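Local coordinates for protein 2-oxo-1,2-dihydroquinoline 8-monooxygenase, oxygenase component (Pseudomonas putida, PDB 1Z02) that probably acts as the oxygenase component that hydroxylates 2-oxo-1,2-dihydroquinoline at carbon 8, using a Rieske [2Fe-2S] cluster and a mononuclear iron, at residues A220-H225 with W236-G241; L243-D248 with K270-L275; W265-K270 with G289-T294. All coordinates share one frame; numbering follows the deposited sequence.

Contact 1: residues A220-H225 with W236-G241; sequences AHILVH and WVLPLG. With FE (Fe (III) ion), chain G.
I222 reaches across to L238 and to the carbonyl oxygens of P239 and L240, and makes most of this contact. Its CB already lies 3.7 Å from P239 O. There the side chain divides. The CG2 branch meets L240 O at 3.5 Å, with P239 O a little farther off. The longer branch is fully extended, CG1 anti to the backbone N (chi1 177°) and CD1 anti in turn (chi2 179°). CG1 passes L238 CB, L238 CD1 and P239 O, and CD1 ends against P239 O at 3.4 Å and L238 CB at 3.6 Å. The I222 and L238 side chains slide past each other in opposite directions. A220 CB makes a looser approach to G241 CA.

The short, weakly bonded helix 222-225 thus lies against the loop that leads into strand 241-244, in the catalytic part of a Rieske non-heme iron oxygenase. H221, just before this helix, and H225, on it, supply the two histidines of the iron site: H221 NE2 binds the metal at 2.2 Å and H225 NE2 at 2.0 Å, D365 supplies the single carboxylate, and two waters also coordinate. V224 CG1 lies over one face of the H225 ring, offset toward its rim, and F361 stacks on that ring. H221 packs on H108 of the second subunit, a residue of that subunit's Rieske cluster site.

A single water joins the backbones: it accepts from I222 N at 3.1 Å and donates to L240 O at 2.8 Å.

Contact 2: residues L243-D248 with K270-L275; sequences LPTSDD and KWAPVL
L243 and A272 form an antiparallel hydrogen-bonded pair, and two backbone bonds tie them together. L243 N donates to A272 O at 2.8 Å with the donor tilted 30° from the carbonyl plane, while A272 N returns a bond to L243 O in the carbonyl plane. Two residues on, T245 N gives K270 O a 2.7 Å bond from above that carbonyl's plane. W271 CA and P244 CA add CA-H...O contacts, to L243 O and K270 O respectively. T245 OG1 is bonded to D269 O.

Apolar contacts lie on both faces of the pairing. On one, P244 covers a face of the W271 indole: CB stands 4.1 Å from the centroid of the six-membered ring, 13° off its normal, in a CH-pi contact, and CD touches CZ3. W271 NE1 donates a hydrogen bond to C249 O, which helps hold the indole's rotation. On the opposite face L243 CG presses on V274 CG2 at 3.4 Å, tighter than usual for carbon, and A124 of the second subunit packs on both residues.

The pair P244-W271 is the non-hydrogen-bonded neighbour of L243-A272. Both pairs belong to a small antiparallel sheet in which strand 271-277 runs between 241-244 and 282-283.

Charge gathers where the chains leave the sheet. K270, bent at chi2 (-116°) and chi4, lays CD 3.0 Å from S246 OG and brings NZ to D248, crossing that side chain at about a right angle. In this salt bridge NZ meets OD2 at 2.7 Å on its syn side, somewhat out of the carboxylate plane, and makes a weak bond to OD1. S246 OG also donates to D248 OD2, nearly along its C-O axis, so two donors grip this oxygen.

Contact 3: residues W265-K270 with G289-T294; sequences WLFTDK and GRHYRT
The backbones of L266 and R293 come within 5.5 Å at their CA atoms, then diverge to 7.2 Å between F267 and H291, with no direct hydrogen bond across. This loop follows strand 261-264 and packs on the chain leading into strand 293-297; the two strands are neighbours in the large antiparallel sheet of the catalytic domain, of the Bet v 1-like clan.

F267, H291 and Y292 form an aromatic cluster. Y292 CG stands between the backbone N and the carbonyl carbon (chi1 64°), and F267 turns an edge to the tyrosine face, planes at 80°, with CE1 above the ring and offset toward its rim. H291 in turn points its edge at the F267 face in an offset edge-to-face pair; ND1 is 3.3 Å from F267 CD2, and H291 CA also sits over that phenyl face. Y292 O lies near the F267 ring plane, 3.0 Å from CE1; this carbonyl is buried with no polar partner in the model.

L266 CD1 touches Y292 CE1 at 3.6 Å and also reaches T294 OG1, which bonds to Q264. Within the loop, T268 OG1 accepts from K270 N to make an ST turn.

R293 is held by a salt bridge to E305 and hydrogen bonds to the backbone oxygens of F180 and P181, while a water accepts from NH2 at 3.0 Å, in the guanidinium plane, and donates to L266 O at 3.1 Å.

All three contacts lie on the same side of the chain's centre and are partly buried; contact 2 includes the exposed T245 and D248, whereas no touching residue of contacts 1 and 3 is exposed. Contact 1 holds two iron-binding histidines, H221 just before helix 222-225 and H225 on it, and, like contact 2, touches the second subunit. Strand 271-277 joins contacts 1 and 2 through probable backbone hydrogen bonds of V274 with L240 and G241. Contacts 2 and 3 share K270. Their chemistry differs: aliphatic packing and a bridging water in contact 1, sheet pairing with a salt bridge to D248 where the strands end in contact 2, and aromatic rings in contact 3, where the Y292 side chain lies about 9 Å from the iron.

Contact 1: residues A220-H225 with W236-G241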
# COMPACT_ATOMS: atom_id res chain seq x y z
N ALA A 220 -10.31 31.08 -12.34
CA ALA A 220 -9.29 31.26 -13.36
C ALA A 220 -8.46 30.03 -13.76
O ALA A 220 -7.33 29.89 -13.32
CB ALA A 220 -8.36 32.38 -12.91
N HIS A 221 -9.02 29.16 -14.60
CA HIS A 221 -8.26 27.99 -15.07
C HIS A 221 -8.68 27.57 -16.48
O HIS A 221 -9.13 26.45 -16.71
CB HIS A 221 -8.35 26.81 -14.09
CG HIS A 221 -9.74 26.30 -13.86
ND1 HIS A 221 -10.70 27.02 -13.17
CD2 HIS A 221 -10.31 25.11 -14.16
CE1 HIS A 221 -11.80 26.29 -13.05
NE2 HIS A 221 -11.59 25.13 -13.65
N ILE A 222 -8.50 28.50 -17.42
CA ILE A 222 -8.85 28.25 -18.81
C ILE A 222 -8.04 27.11 -19.46
O ILE A 222 -8.59 26.28 -20.19
CB ILE A 222 -8.66 29.53 -19.67
CG1 ILE A 222 -8.96 29.25 -21.14
CG2 ILE A 222 -7.23 30.08 -19.50
CD1 ILE A 222 -8.80 30.49 -22.06
N LEU A 223 -6.74 27.09 -19.19
CA LEU A 223 -5.86 26.07 -19.76
C LEU A 223 -6.39 24.64 -19.54
O LEU A 223 -6.10 23.74 -20.33
CB LEU A 223 -4.47 26.22 -19.14
CG LEU A 223 -3.36 26.96 -19.88
CD1 LEU A 223 -3.84 27.88 -20.73
CD2 LEU A 223 -2.63 27.76 -19.05
N VAL A 224 -7.16 24.46 -18.48
CA VAL A 224 -7.74 23.17 -18.12
C VAL A 224 -8.91 22.76 -19.01
O VAL A 224 -9.08 21.59 -19.31
CB VAL A 224 -8.20 23.16 -16.63
CG1 VAL A 224 -8.98 21.88 -16.32
CG2 VAL A 224 -6.99 23.32 -15.69
N HIS A 225 -9.72 23.73 -19.43
CA HIS A 225 -10.90 23.47 -20.25
C HIS A 225 -10.84 23.99 -21.68
O HIS A 225 -11.79 23.81 -22.43
CB HIS A 225 -12.14 24.09 -19.58
CG HIS A 225 -12.41 23.59 -18.20
ND1 HIS A 225 -13.03 22.39 -17.95
CD2 HIS A 225 -12.10 24.12 -16.99
CE1 HIS A 225 -13.10 22.20 -16.65
NE2 HIS A 225 -12.54 23.23 -16.04
N TRP A 236 -17.08 28.95 -28.46
CA TRP A 236 -16.75 29.83 -27.35
C TRP A 236 -15.32 30.33 -27.45
O TRP A 236 -14.45 29.68 -28.03
CB TRP A 236 -16.92 29.11 -26.01
CG TRP A 236 -18.32 28.76 -25.64
CD1 TRP A 236 -19.47 29.27 -26.17
CD2 TRP A 236 -18.72 27.86 -24.60
NE1 TRP A 236 -20.57 28.74 -25.52
CE2 TRP A 236 -20.13 27.88 -24.55
CE3 TRP A 236 -18.02 27.05 -23.70
CZ2 TRP A 236 -20.86 27.11 -23.63
CZ3 TRP A 236 -18.74 26.28 -22.79
CH2 TRP A 236 -20.15 26.32 -22.76
N VAL A 237 -15.09 31.51 -26.89
CA VAL A 237 -13.77 32.12 -26.86
C VAL A 237 -13.61 32.54 -25.41
O VAL A 237 -14.08 33.61 -25.00
CB VAL A 237 -13.68 33.36 -27.77
CG1 VAL A 237 -12.31 33.99 -27.63
CG2 VAL A 237 -13.93 32.96 -29.22
N LEU A 238 -12.96 31.69 -24.62
CA LEU A 238 -12.77 31.95 -23.21
C LEU A 238 -11.69 32.98 -22.90
O LEU A 238 -10.74 33.15 -23.67
CB LEU A 238 -12.41 30.64 -22.48
CG LEU A 238 -13.29 29.43 -22.77
CD1 LEU A 238 -12.79 28.25 -21.95
CD2 LEU A 238 -14.75 29.73 -22.45
N PRO A 239 -11.83 33.69 -21.77
CA PRO A 239 -10.87 34.71 -21.34
C PRO A 239 -9.68 34.05 -20.64
O PRO A 239 -9.82 32.97 -20.05
CB PRO A 239 -11.69 35.58 -20.40
CG PRO A 239 -12.57 34.59 -19.74
CD PRO A 239 -13.04 33.74 -20.92
N LEU A 240 -8.51 34.68 -20.69
CA LEU A 240 -7.32 34.13 -20.05
C LEU A 240 -7.56 33.97 -18.55
O LEU A 240 -6.91 33.16 -17.90
CB LEU A 240 -6.12 35.04 -20.28
CG LEU A 240 -5.68 35.26 -21.73
CD1 LEU A 240 -4.39 36.08 -21.74
CD2 LEU A 240 -5.45 33.92 -22.42
N GLY A 241 -8.50 34.75 -18.02
CA GLY A 241 -8.81 34.68 -16.60
C GLY A 241 -9.77 35.77 -16.16
O GLY A 241 -10.06 36.70 -16.92
FE FE G . -12.92 23.45 -14.05
O HOH W 1 -7.02 30.92 -16.28
O HOH W 2 -14.84 24.69 -13.66
O HOH W 3 -13.96 23.05 -12.09

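Contact 2: residues L243-D248 with K270-L275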
# COMPACT_ATOMS: atom_id res chain seq x y z
N LEU A 243 -10.55 38.56 -13.04
CA LEU A 243 -9.93 39.25 -11.91
C LEU A 243 -10.88 40.07 -11.07
O LEU A 243 -11.80 40.70 -11.58
CB LEU A 243 -8.86 40.23 -12.38
CG LEU A 243 -7.77 39.90 -13.35
CD1 LEU A 243 -7.12 41.23 -13.72
CD2 LEU A 243 -6.77 38.95 -12.75
N PRO A 244 -10.66 40.07 -9.75
CA PRO A 244 -11.52 40.85 -8.86
C PRO A 244 -11.07 42.31 -8.97
O PRO A 244 -9.88 42.62 -8.85
CB PRO A 244 -11.24 40.24 -7.49
CG PRO A 244 -9.80 39.84 -7.59
CD PRO A 244 -9.72 39.23 -8.98
N THR A 245 -12.02 43.21 -9.20
CA THR A 245 -11.71 44.62 -9.35
C THR A 245 -11.90 45.39 -8.05
O THR A 245 -11.36 46.49 -7.88
CB THR A 245 -12.58 45.26 -10.44
OG1 THR A 245 -13.96 45.17 -10.07
CG2 THR A 245 -12.36 44.55 -11.76
N SER A 246 -12.69 44.82 -7.15
CA SER A 246 -12.95 45.46 -5.88
C SER A 246 -12.86 44.48 -4.73
O SER A 246 -12.77 43.27 -4.93
CB SER A 246 -14.33 46.12 -5.87
OG SER A 246 -15.36 45.16 -6.02
N ASP A 247 -12.90 45.03 -3.53
CA ASP A 247 -12.80 44.26 -2.31
C ASP A 247 -14.03 43.42 -2.05
O ASP A 247 -13.93 42.33 -1.49
CB ASP A 247 -12.58 45.22 -1.15
CG ASP A 247 -11.48 44.78 -0.26
OD1 ASP A 247 -11.17 45.50 0.71
OD2 ASP A 247 -10.92 43.71 -0.54
N ASP A 248 -15.19 43.95 -2.42
CA ASP A 248 -16.45 43.27 -2.21
C ASP A 248 -16.88 42.45 -3.43
O ASP A 248 -18.07 42.34 -3.72
CB ASP A 248 -17.54 44.29 -1.88
CG ASP A 248 -17.72 45.33 -2.97
OD1 ASP A 248 -18.67 46.13 -2.86
OD2 ASP A 248 -16.93 45.35 -3.94
N LYS A 270 -17.37 43.89 -10.85
CA LYS A 270 -16.49 43.44 -9.76
C LYS A 270 -15.50 42.38 -10.23
O LYS A 270 -14.50 42.12 -9.57
CB LYS A 270 -17.31 42.90 -8.60
CG LYS A 270 -18.41 43.84 -8.13
CD LYS A 270 -18.17 44.31 -6.73
CE LYS A 270 -19.23 45.30 -6.30
NZ LYS A 270 -18.60 46.48 -5.68
N TRP A 271 -15.82 41.74 -11.35
CA TRP A 271 -14.96 40.72 -11.93
C TRP A 271 -14.71 41.06 -13.40
O TRP A 271 -15.64 41.08 -14.21
CB TRP A 271 -15.60 39.34 -11.82
CG TRP A 271 -15.58 38.77 -10.44
CD1 TRP A 271 -16.56 38.88 -9.50
CD2 TRP A 271 -14.53 38.01 -9.83
NE1 TRP A 271 -16.18 38.24 -8.34
CE2 TRP A 271 -14.94 37.70 -8.51
CE3 TRP A 271 -13.27 37.57 -10.27
CZ2 TRP A 271 -14.14 36.96 -7.63
CZ3 TRP A 271 -12.47 36.83 -9.39
CH2 TRP A 271 -12.91 36.54 -8.09
N ALA A 272 -13.45 41.31 -13.75
CA ALA A 272 -13.11 41.65 -15.12
C ALA A 272 -12.28 40.58 -15.81
O ALA A 272 -11.32 40.05 -15.24
CB ALA A 272 -12.37 42.99 -15.15
N PRO A 273 -12.62 40.25 -17.06
CA PRO A 273 -11.88 39.23 -17.81
C PRO A 273 -10.52 39.74 -18.26
O PRO A 273 -10.34 40.94 -18.46
CB PRO A 273 -12.81 38.93 -18.99
CG PRO A 273 -13.46 40.25 -19.24
CD PRO A 273 -13.78 40.72 -17.84
N VAL A 274 -9.57 38.83 -18.39
CA VAL A 274 -8.22 39.16 -18.84
C VAL A 274 -8.17 38.69 -20.28
O VAL A 274 -8.37 37.51 -20.55
CB VAL A 274 -7.17 38.40 -18.03
CG1 VAL A 274 -5.78 38.74 -18.54
CG2 VAL A 274 -7.30 38.74 -16.55
N LEU A 275 -7.90 39.61 -21.20
CA LEU A 275 -7.85 39.25 -22.61
C LEU A 275 -6.46 39.12 -23.20
O LEU A 275 -6.31 38.74 -24.36
CB LEU A 275 -8.65 40.25 -23.45
CG LEU A 275 -10.17 40.23 -23.31
CD1 LEU A 275 -10.58 40.79 -21.96
CD2 LEU A 275 -10.78 41.07 -24.42

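Contact 3: residues W265-K270 with G289-T294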
# COMPACT_ATOMS: atom_id res chain seq x y z
N TRP A 265 -19.93 37.66 -7.29
CA TRP A 265 -20.61 38.57 -8.22
C TRP A 265 -20.03 38.47 -9.63
O TRP A 265 -19.38 39.40 -10.11
CB TRP A 265 -20.52 40.02 -7.72
CG TRP A 265 -21.10 40.26 -6.37
CD1 TRP A 265 -20.42 40.59 -5.24
CD2 TRP A 265 -22.48 40.21 -6.00
NE1 TRP A 265 -21.29 40.76 -4.19
CE2 TRP A 265 -22.57 40.53 -4.63
CE3 TRP A 265 -23.67 39.92 -6.70
CZ2 TRP A 265 -23.79 40.58 -3.94
CZ3 TRP A 265 -24.88 39.97 -6.01
CH2 TRP A 265 -24.93 40.29 -4.64
N LEU A 266 -20.28 37.34 -10.29
CA LEU A 266 -19.79 37.15 -11.64
C LEU A 266 -20.63 37.92 -12.63
O LEU A 266 -21.83 38.14 -12.42
CB LEU A 266 -19.78 35.66 -12.01
CG LEU A 266 -18.88 34.75 -11.17
CD1 LEU A 266 -18.79 33.40 -11.85
CD2 LEU A 266 -17.50 35.37 -11.03
N PHE A 267 -19.99 38.35 -13.71
CA PHE A 267 -20.64 39.12 -14.77
C PHE A 267 -21.18 40.46 -14.28
O PHE A 267 -22.29 40.88 -14.62
CB PHE A 267 -21.73 38.29 -15.46
CG PHE A 267 -21.18 37.10 -16.20
CD1 PHE A 267 -20.99 35.88 -15.55
CD2 PHE A 267 -20.77 37.22 -17.52
CE1 PHE A 267 -20.40 34.81 -16.20
CE2 PHE A 267 -20.18 36.15 -18.19
CZ PHE A 267 -20.00 34.94 -17.53
N THR A 268 -20.36 41.12 -13.47
CA THR A 268 -20.65 42.45 -12.96
C THR A 268 -19.30 43.13 -13.07
O THR A 268 -18.31 42.49 -13.44
CB THR A 268 -21.10 42.45 -11.47
OG1 THR A 268 -20.04 41.98 -10.63
CG2 THR A 268 -22.32 41.58 -11.29
N ASP A 269 -19.24 44.42 -12.76
CA ASP A 269 -17.97 45.12 -12.87
C ASP A 269 -16.95 44.72 -11.80
O ASP A 269 -15.80 45.14 -11.85
CB ASP A 269 -18.23 46.62 -12.86
CG ASP A 269 -18.77 47.09 -11.56
OD1 ASP A 269 -18.04 47.10 -10.60
OD2 ASP A 269 -19.94 47.44 -11.47
N LYS A 270 -17.37 43.89 -10.85
CA LYS A 270 -16.49 43.44 -9.76
C LYS A 270 -15.50 42.38 -10.23
O LYS A 270 -14.50 42.12 -9.57
CB LYS A 270 -17.31 42.90 -8.60
CG LYS A 270 -18.41 43.84 -8.13
CD LYS A 270 -18.17 44.31 -6.73
CE LYS A 270 -19.23 45.30 -6.30
NZ LYS A 270 -18.60 46.48 -5.68
N GLY A 289 -19.10 33.32 -24.90
CA GLY A 289 -19.29 32.33 -23.85
C GLY A 289 -20.70 32.25 -23.32
O GLY A 289 -21.66 32.53 -24.03
N ARG A 290 -20.83 31.88 -22.05
CA ARG A 290 -22.13 31.75 -21.41
C ARG A 290 -22.20 32.53 -20.10
O ARG A 290 -21.20 32.68 -19.40
CB ARG A 290 -22.41 30.30 -21.08
CG ARG A 290 -23.41 29.64 -21.97
CD ARG A 290 -23.96 28.42 -21.31
NE ARG A 290 -25.14 28.71 -20.50
CZ ARG A 290 -26.33 28.97 -21.01
NH1 ARG A 290 -27.35 29.21 -20.25
NH2 ARG A 290 -26.53 28.99 -22.31
N HIS A 291 -23.39 33.00 -19.76
CA HIS A 291 -23.58 33.71 -18.51
C HIS A 291 -23.86 32.66 -17.45
O HIS A 291 -24.72 31.79 -17.63
CB HIS A 291 -24.75 34.70 -18.60
CG HIS A 291 -24.50 35.85 -19.52
ND1 HIS A 291 -23.29 36.52 -19.57
CD2 HIS A 291 -25.30 36.47 -20.41
CE1 HIS A 291 -23.36 37.50 -20.45
NE2 HIS A 291 -24.58 37.49 -20.98
N TYR A 292 -23.13 32.75 -16.33
CA TYR A 292 -23.27 31.81 -15.23
C TYR A 292 -22.70 32.45 -13.97
O TYR A 292 -21.95 33.41 -14.04
CB TYR A 292 -22.49 30.53 -15.54
CG TYR A 292 -21.00 30.77 -15.65
CD1 TYR A 292 -20.19 30.77 -14.51
CD2 TYR A 292 -20.41 31.05 -16.88
CE1 TYR A 292 -18.82 31.04 -14.60
CE2 TYR A 292 -19.05 31.32 -16.98
CZ TYR A 292 -18.26 31.31 -15.84
OH TYR A 292 -16.92 31.56 -15.94
N ARG A 293 -23.06 31.90 -12.81
CA ARG A 293 -22.57 32.42 -11.54
C ARG A 293 -22.33 31.28 -10.55
O ARG A 293 -23.14 30.37 -10.43
CB ARG A 293 -23.57 33.43 -10.97
CG ARG A 293 -23.09 34.16 -9.74
CD ARG A 293 -23.98 35.37 -9.46
NE ARG A 293 -25.34 34.99 -9.12
CZ ARG A 293 -26.31 35.86 -8.87
NH1 ARG A 293 -27.53 35.44 -8.56
NH2 ARG A 293 -26.07 37.16 -8.93
N THR A 294 -21.21 31.34 -9.85
CA THR A 294 -20.86 30.31 -8.88
C THR A 294 -20.85 30.82 -7.44
O THR A 294 -20.49 31.96 -7.16
CB THR A 294 -19.47 29.71 -9.16
OG1 THR A 294 -18.51 30.78 -9.31
CG2 THR A 294 -19.50 28.88 -10.42
O HOH W 4 -23.71 38.60 -10.04